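PDB 1QV9: F420-dependent methylenetetrahydromethanopterin dehydrogenase from Methanopyrus kandleri, which catalyses the reversible, coenzyme F420-dependent reduction of methenyl-tetrahydromethanopterin to methylene-tetrahydromethanopterin in the pathway of methanogenesis from carbon dioxide. Local coordinates for residues A149-F161 with L181-F194. Numbering follows the deposited sequence.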
loop_
_atom_site.group_PDB
_atom_site.type_symbol
_atom_site.label_atom_id
_atom_site.label_comp_id
_atom_site.label_asym_id
_atom_site.label_seq_id
_atom_site.Cartn_x
_atom_site.Cartn_y
_atom_site.Cartn_z
ATOM N N ALA A 149 -14.738 -7.277 13.099
ATOM C CA ALA A 149 -14.488 -8.691 12.811
ATOM C C ALA A 149 -13.026 -9.041 12.977
ATOM O O ALA A 149 -12.689 -9.906 13.795
ATOM C CB ALA A 149 -14.962 -9.009 11.375
ATOM N N ALA A 150 -12.141 -8.376 12.240
ATOM C CA ALA A 150 -10.722 -8.715 12.266
ATOM C C ALA A 150 -9.996 -8.465 13.581
ATOM O O ALA A 150 -8.947 -9.046 13.819
ATOM C CB ALA A 150 -9.997 -8.046 11.071
ATOM N N THR A 151 -10.531 -7.582 14.428
ATOM C CA THR A 151 -9.876 -7.361 15.737
ATOM C C THR A 151 -10.318 -8.429 16.731
ATOM O O THR A 151 -9.701 -8.569 17.805
ATOM C CB THR A 151 -10.246 -5.990 16.330
ATOM O OG1 THR A 151 -11.662 -5.938 16.523
ATOM C CG2 THR A 151 -9.722 -4.859 15.409
ATOM N N GLY A 152 -11.364 -9.178 16.383
ATOM C CA GLY A 152 -11.855 -10.206 17.289
ATOM C C GLY A 152 -13.022 -9.785 18.155
ATOM O O GLY A 152 -13.529 -10.590 18.950
ATOM N N VAL A 153 -13.498 -8.540 18.015
ATOM C CA VAL A 153 -14.628 -8.108 18.819
ATOM C C VAL A 153 -15.871 -8.977 18.568
ATOM O O VAL A 153 -16.600 -9.299 19.507
ATOM C CB VAL A 153 -14.988 -6.610 18.546
ATOM C CG1 VAL A 153 -16.361 -6.251 19.147
ATOM C CG2 VAL A 153 -13.882 -5.734 19.124
ATOM N N PHE A 154 -16.117 -9.353 17.301
ATOM C CA PHE A 154 -17.290 -10.173 17.009
ATOM C C PHE A 154 -17.156 -11.570 17.636
ATOM O O PHE A 154 -18.188 -12.208 17.872
ATOM C CB PHE A 154 -17.513 -10.298 15.480
ATOM C CG PHE A 154 -18.184 -9.090 14.845
ATOM C CD1 PHE A 154 -18.074 -8.887 13.482
ATOM C CD2 PHE A 154 -18.903 -8.189 15.599
ATOM C CE1 PHE A 154 -18.683 -7.794 12.864
ATOM C CE2 PHE A 154 -19.516 -7.072 14.974
ATOM C CZ PHE A 154 -19.395 -6.901 13.619
ATOM N N ARG A 155 -15.931 -12.035 17.862
ATOM C CA ARG A 155 -15.790 -13.354 18.482
ATOM C C ARG A 155 -16.218 -13.254 19.944
ATOM O O ARG A 155 -16.741 -14.215 20.507
ATOM C CB ARG A 155 -14.357 -13.909 18.381
ATOM C CG ARG A 155 -14.342 -15.460 18.335
ATOM C CD ARG A 155 -12.963 -16.026 18.305
ATOM N NE ARG A 155 -12.116 -15.518 17.227
ATOM C CZ ARG A 155 -12.189 -15.908 15.963
ATOM N NH1 ARG A 155 -11.377 -15.381 15.076
ATOM N NH2 ARG A 155 -13.055 -16.828 15.601
ATOM N N VAL A 156 -15.992 -12.113 20.592
ATOM C CA VAL A 156 -16.429 -11.948 21.977
ATOM C C VAL A 156 -17.972 -12.030 22.029
ATOM O O VAL A 156 -18.572 -12.630 22.935
ATOM C CB VAL A 156 -16.011 -10.565 22.534
ATOM C CG1 VAL A 156 -16.496 -10.394 23.953
ATOM C CG2 VAL A 156 -14.474 -10.428 22.488
ATOM N N VAL A 157 -18.625 -11.367 21.065
ATOM C CA VAL A 157 -20.088 -11.387 21.003
ATOM C C VAL A 157 -20.598 -12.783 20.717
ATOM O O VAL A 157 -21.568 -13.208 21.344
ATOM C CB VAL A 157 -20.581 -10.350 19.915
ATOM C CG1 VAL A 157 -22.090 -10.336 19.788
ATOM C CG2 VAL A 157 -20.088 -8.969 20.279
ATOM N N GLN A 158 -19.956 -13.476 19.781
ATOM C CA GLN A 158 -20.322 -14.841 19.416
ATOM C C GLN A 158 -20.250 -15.695 20.677
ATOM O O GLN A 158 -21.197 -16.435 20.972
ATOM C CB GLN A 158 -19.356 -15.398 18.363
ATOM C CG GLN A 158 -19.618 -16.869 17.973
ATOM C CD GLN A 158 -18.437 -17.597 17.309
ATOM O OE1 GLN A 158 -17.461 -16.986 16.854
ATOM N NE2 GLN A 158 -18.544 -18.938 17.227
ATOM N N GLU A 159 -19.153 -15.573 21.423
ATOM C CA GLU A 159 -19.012 -16.418 22.627
ATOM C C GLU A 159 -20.075 -16.156 23.657
ATOM O O GLU A 159 -20.637 -17.092 24.253
ATOM C CB GLU A 159 -17.642 -16.223 23.264
ATOM C CG GLU A 159 -16.489 -16.815 22.513
ATOM C CD GLU A 159 -15.172 -16.583 23.258
ATOM O OE1 GLU A 159 -15.181 -15.896 24.319
ATOM O OE2 GLU A 159 -14.143 -17.083 22.781
ATOM N N ALA A 160 -20.363 -14.883 23.895
ATOM C CA ALA A 160 -21.371 -14.549 24.887
ATOM C C ALA A 160 -22.735 -15.140 24.534
ATOM O O ALA A 160 -23.457 -15.655 25.401
ATOM C CB ALA A 160 -21.491 -13.036 25.042
ATOM N N PHE A 161 -23.116 -15.055 23.260
ATOM C CA PHE A 161 -24.401 -15.604 22.862
ATOM C C PHE A 161 -24.391 -17.104 22.786
ATOM O O PHE A 161 -25.410 -17.720 23.089
ATOM C CB PHE A 161 -24.870 -14.975 21.524
ATOM C CG PHE A 161 -25.537 -13.654 21.703
ATOM C CD1 PHE A 161 -24.954 -12.503 21.215
ATOM C CD2 PHE A 161 -26.710 -13.554 22.440
ATOM C CE1 PHE A 161 -25.520 -11.242 21.461
ATOM C CE2 PHE A 161 -27.282 -12.315 22.699
ATOM C CZ PHE A 161 -26.684 -11.148 22.206
ATOM N N LEU A 181 -21.333 -6.917 29.675
ATOM C CA LEU A 181 -20.043 -6.706 29.035
ATOM C C LEU A 181 -19.858 -5.346 28.427
ATOM O O LEU A 181 -20.771 -4.809 27.813
ATOM C CB LEU A 181 -19.828 -7.726 27.911
ATOM C CG LEU A 181 -19.742 -9.204 28.256
ATOM C CD1 LEU A 181 -19.611 -9.999 26.970
ATOM C CD2 LEU A 181 -18.531 -9.464 29.178
ATOM N N VAL A 182 -18.659 -4.800 28.602
ATOM C CA VAL A 182 -18.311 -3.519 28.002
ATOM C C VAL A 182 -17.013 -3.813 27.267
ATOM O O VAL A 182 -15.973 -4.140 27.871
ATOM C CB VAL A 182 -18.105 -2.419 29.063
ATOM C CG1 VAL A 182 -17.702 -1.148 28.404
ATOM C CG2 VAL A 182 -19.382 -2.206 29.847
ATOM N N ILE A 183 -17.083 -3.702 25.948
ATOM C CA ILE A 183 -15.954 -4.024 25.096
ATOM C C ILE A 183 -15.227 -2.810 24.565
ATOM O O ILE A 183 -15.840 -1.829 24.104
ATOM C CB ILE A 183 -16.441 -4.878 23.880
ATOM C CG1 ILE A 183 -17.102 -6.166 24.399
ATOM C CG2 ILE A 183 -15.271 -5.178 22.903
ATOM C CD1 ILE A 183 -17.851 -6.964 23.314
ATOM N N ASP A 184 -13.911 -2.882 24.653
ATOM C CA ASP A 184 -13.055 -1.846 24.117
ATOM C C ASP A 184 -11.670 -2.363 23.819
ATOM O O ASP A 184 -11.428 -3.585 23.859
ATOM C CB ASP A 184 -13.041 -0.608 25.019
ATOM C CG ASP A 184 -12.308 -0.825 26.355
ATOM O OD1 ASP A 184 -11.741 -1.912 26.589
ATOM O OD2 ASP A 184 -12.304 0.122 27.178
ATOM N N ARG A 185 -10.769 -1.450 23.463
ATOM C CA ARG A 185 -9.400 -1.794 23.138
ATOM C C ARG A 185 -8.756 -2.762 24.135
ATOM O O ARG A 185 -8.150 -3.774 23.742
ATOM C CB ARG A 185 -8.593 -0.490 23.049
ATOM C CG ARG A 185 -7.133 -0.679 22.756
ATOM C CD ARG A 185 -6.240 -0.082 23.805
ATOM N NE ARG A 185 -6.505 1.319 24.123
ATOM C CZ ARG A 185 -6.127 1.856 25.282
ATOM N NH1 ARG A 185 -6.367 3.129 25.553
ATOM N NH2 ARG A 185 -5.545 1.095 26.189
ATOM N N ASN A 186 -8.928 -2.499 25.429
ATOM C CA ASN A 186 -8.297 -3.364 26.413
ATOM C C ASN A 186 -8.868 -4.757 26.542
ATOM O O ASN A 186 -8.217 -5.645 27.082
ATOM C CB ASN A 186 -8.232 -2.679 27.779
ATOM C CG ASN A 186 -7.156 -1.575 27.819
ATOM O OD1 ASN A 186 -6.226 -1.564 26.988
ATOM N ND2 ASN A 186 -7.274 -0.655 28.789
ATOM N N THR A 187 -10.089 -4.964 26.056
ATOM C CA THR A 187 -10.691 -6.290 26.078
ATOM C C THR A 187 -9.761 -7.261 25.378
ATOM O O THR A 187 -9.661 -8.448 25.740
ATOM C CB THR A 187 -12.046 -6.240 25.302
ATOM O OG1 THR A 187 -12.881 -5.272 25.913
ATOM C CG2 THR A 187 -12.756 -7.594 25.317
ATOM N N LEU A 188 -9.055 -6.766 24.360
ATOM C CA LEU A 188 -8.218 -7.657 23.567
ATOM C C LEU A 188 -7.018 -8.252 24.325
ATOM O O LEU A 188 -6.530 -9.325 23.968
ATOM C CB LEU A 188 -7.706 -6.934 22.311
ATOM C CG LEU A 188 -8.782 -6.354 21.399
ATOM C CD1 LEU A 188 -8.137 -6.074 20.042
ATOM C CD2 LEU A 188 -9.970 -7.271 21.284
ATOM N N LEU A 189 -6.606 -7.573 25.378
ATOM C CA LEU A 189 -5.443 -7.997 26.162
ATOM C C LEU A 189 -5.587 -9.389 26.737
ATOM O O LEU A 189 -4.581 -10.096 26.907
ATOM C CB LEU A 189 -5.206 -6.985 27.276
ATOM C CG LEU A 189 -4.650 -5.637 26.796
ATOM C CD1 LEU A 189 -4.811 -4.595 27.902
ATOM C CD2 LEU A 189 -3.186 -5.756 26.356
ATOM N N GLU A 190 -6.818 -9.806 27.035
ATOM C CA GLU A 190 -7.019 -11.138 27.606
ATOM C C GLU A 190 -7.706 -12.168 26.713
ATOM O O GLU A 190 -8.183 -13.205 27.182
ATOM C CB GLU A 190 -7.789 -10.996 28.922
ATOM C CG GLU A 190 -6.956 -10.322 29.986
ATOM C CD GLU A 190 -7.756 -10.037 31.241
ATOM O OE1 GLU A 190 -7.205 -10.256 32.338
ATOM O OE2 GLU A 190 -8.916 -9.592 31.136
ATOM N N ARG A 191 -7.767 -11.887 25.419
ATOM C CA ARG A 191 -8.373 -12.819 24.489
ATOM C C ARG A 191 -7.228 -13.714 23.994
ATOM O O ARG A 191 -6.063 -13.326 24.023
ATOM C CB ARG A 191 -8.981 -12.051 23.309
ATOM C CG ARG A 191 -10.078 -11.028 23.677
ATOM C CD ARG A 191 -11.366 -11.715 24.089
ATOM N NE ARG A 191 -11.790 -12.676 23.083
ATOM C CZ ARG A 191 -12.740 -13.575 23.290
ATOM N NH1 ARG A 191 -13.359 -13.615 24.473
ATOM N NH2 ARG A 191 -13.045 -14.458 22.342
ATOM N N GLU A 192 -7.527 -14.912 23.539
ATOM C CA GLU A 192 -6.422 -15.724 23.028
ATOM C C GLU A 192 -6.491 -15.592 21.513
ATOM O O GLU A 192 -6.098 -16.478 20.778
ATOM C CB GLU A 192 -6.603 -17.186 23.430
ATOM C CG GLU A 192 -6.509 -17.386 24.922
ATOM C CD GLU A 192 -5.206 -16.846 25.462
ATOM O OE1 GLU A 192 -4.196 -17.590 25.466
ATOM O OE2 GLU A 192 -5.185 -15.665 25.864
ATOM N N GLU A 193 -6.982 -14.454 21.060
ATOM C CA GLU A 193 -7.194 -14.232 19.632
ATOM C C GLU A 193 -5.962 -14.361 18.705
ATOM O O GLU A 193 -5.923 -15.190 17.766
ATOM C CB GLU A 193 -7.835 -12.839 19.478
ATOM C CG GLU A 193 -8.310 -12.445 18.053
ATOM C CD GLU A 193 -9.496 -13.258 17.591
ATOM O OE1 GLU A 193 -10.296 -13.740 18.444
ATOM O OE2 GLU A 193 -9.623 -13.401 16.361
ATOM N N PHE A 194 -4.934 -13.580 19.007
ATOM C CA PHE A 194 -3.765 -13.503 18.152
ATOM C C PHE A 194 -2.517 -14.248 18.575
ATOM O O PHE A 194 -2.048 -14.108 19.720
ATOM C CB PHE A 194 -3.389 -12.020 17.990
ATOM C CG PHE A 194 -4.488 -11.187 17.363
ATOM C CD1 PHE A 194 -4.718 -11.278 16.004
ATOM C CD2 PHE A 194 -5.309 -10.358 18.137
ATOM C CE1 PHE A 194 -5.770 -10.553 15.407
ATOM C CE2 PHE A 194 -6.352 -9.642 17.565
ATOM C CZ PHE A 194 -6.587 -9.733 16.199
HETATM O O HOH W 1 -11.399 -12.002 20.325
#
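Val156 and Ile183 bring together a helix and a strand of a beta-alpha-beta crossover: helix 153-161 belongs to the connection between the adjacent parallel strands 115-119 and 180-183, the latter outermost within this chain, and illustrates how the two branches of one side chain can fill two hollows of a helix surface. The helix runs almost antiparallel to strand 181-183. The CD1 tip of Ile183 settles between Val156 and Val157, 3.7 Å from Val156 CG1, while its other branch, CG2, sits equally against both methyls of Val153. One turn on from Val156, Ala160 offers a shallow place for Leu181 CD1. The other methyl of Val156, CG2, lies over one face of the Arg191 guanidinium, near its rim. Arg191 bends at chi2 (-72°) and chi3 (-53°), which lays its guanidinium against this methyl and brings its edge to Glu159; NH1 reaches OE1 at 2.9 Å, though from above the carboxylate plane, and NH2 makes a second, weak bond to OE2. Gly152, at the helix N-cap with positive phi, presents bare backbone to Glu193, its CA 3.9 Å from Glu193 CD. Nearby, the Phe194 ring turns its edge to Ala150 O and Thr151 O. Arg155 grips Glu193 side-on, NE to OE1 (2.8 Å) and NH1 to OE2, both through syn lone pairs with the planes 13° apart; its NH2 also pairs with Asp133 of a neighbouring subunit. A water links one member of each pair to the helix start, donating to Gly152 O and Glu193 OE1 and accepting from Arg191 NE at 2.9 Å.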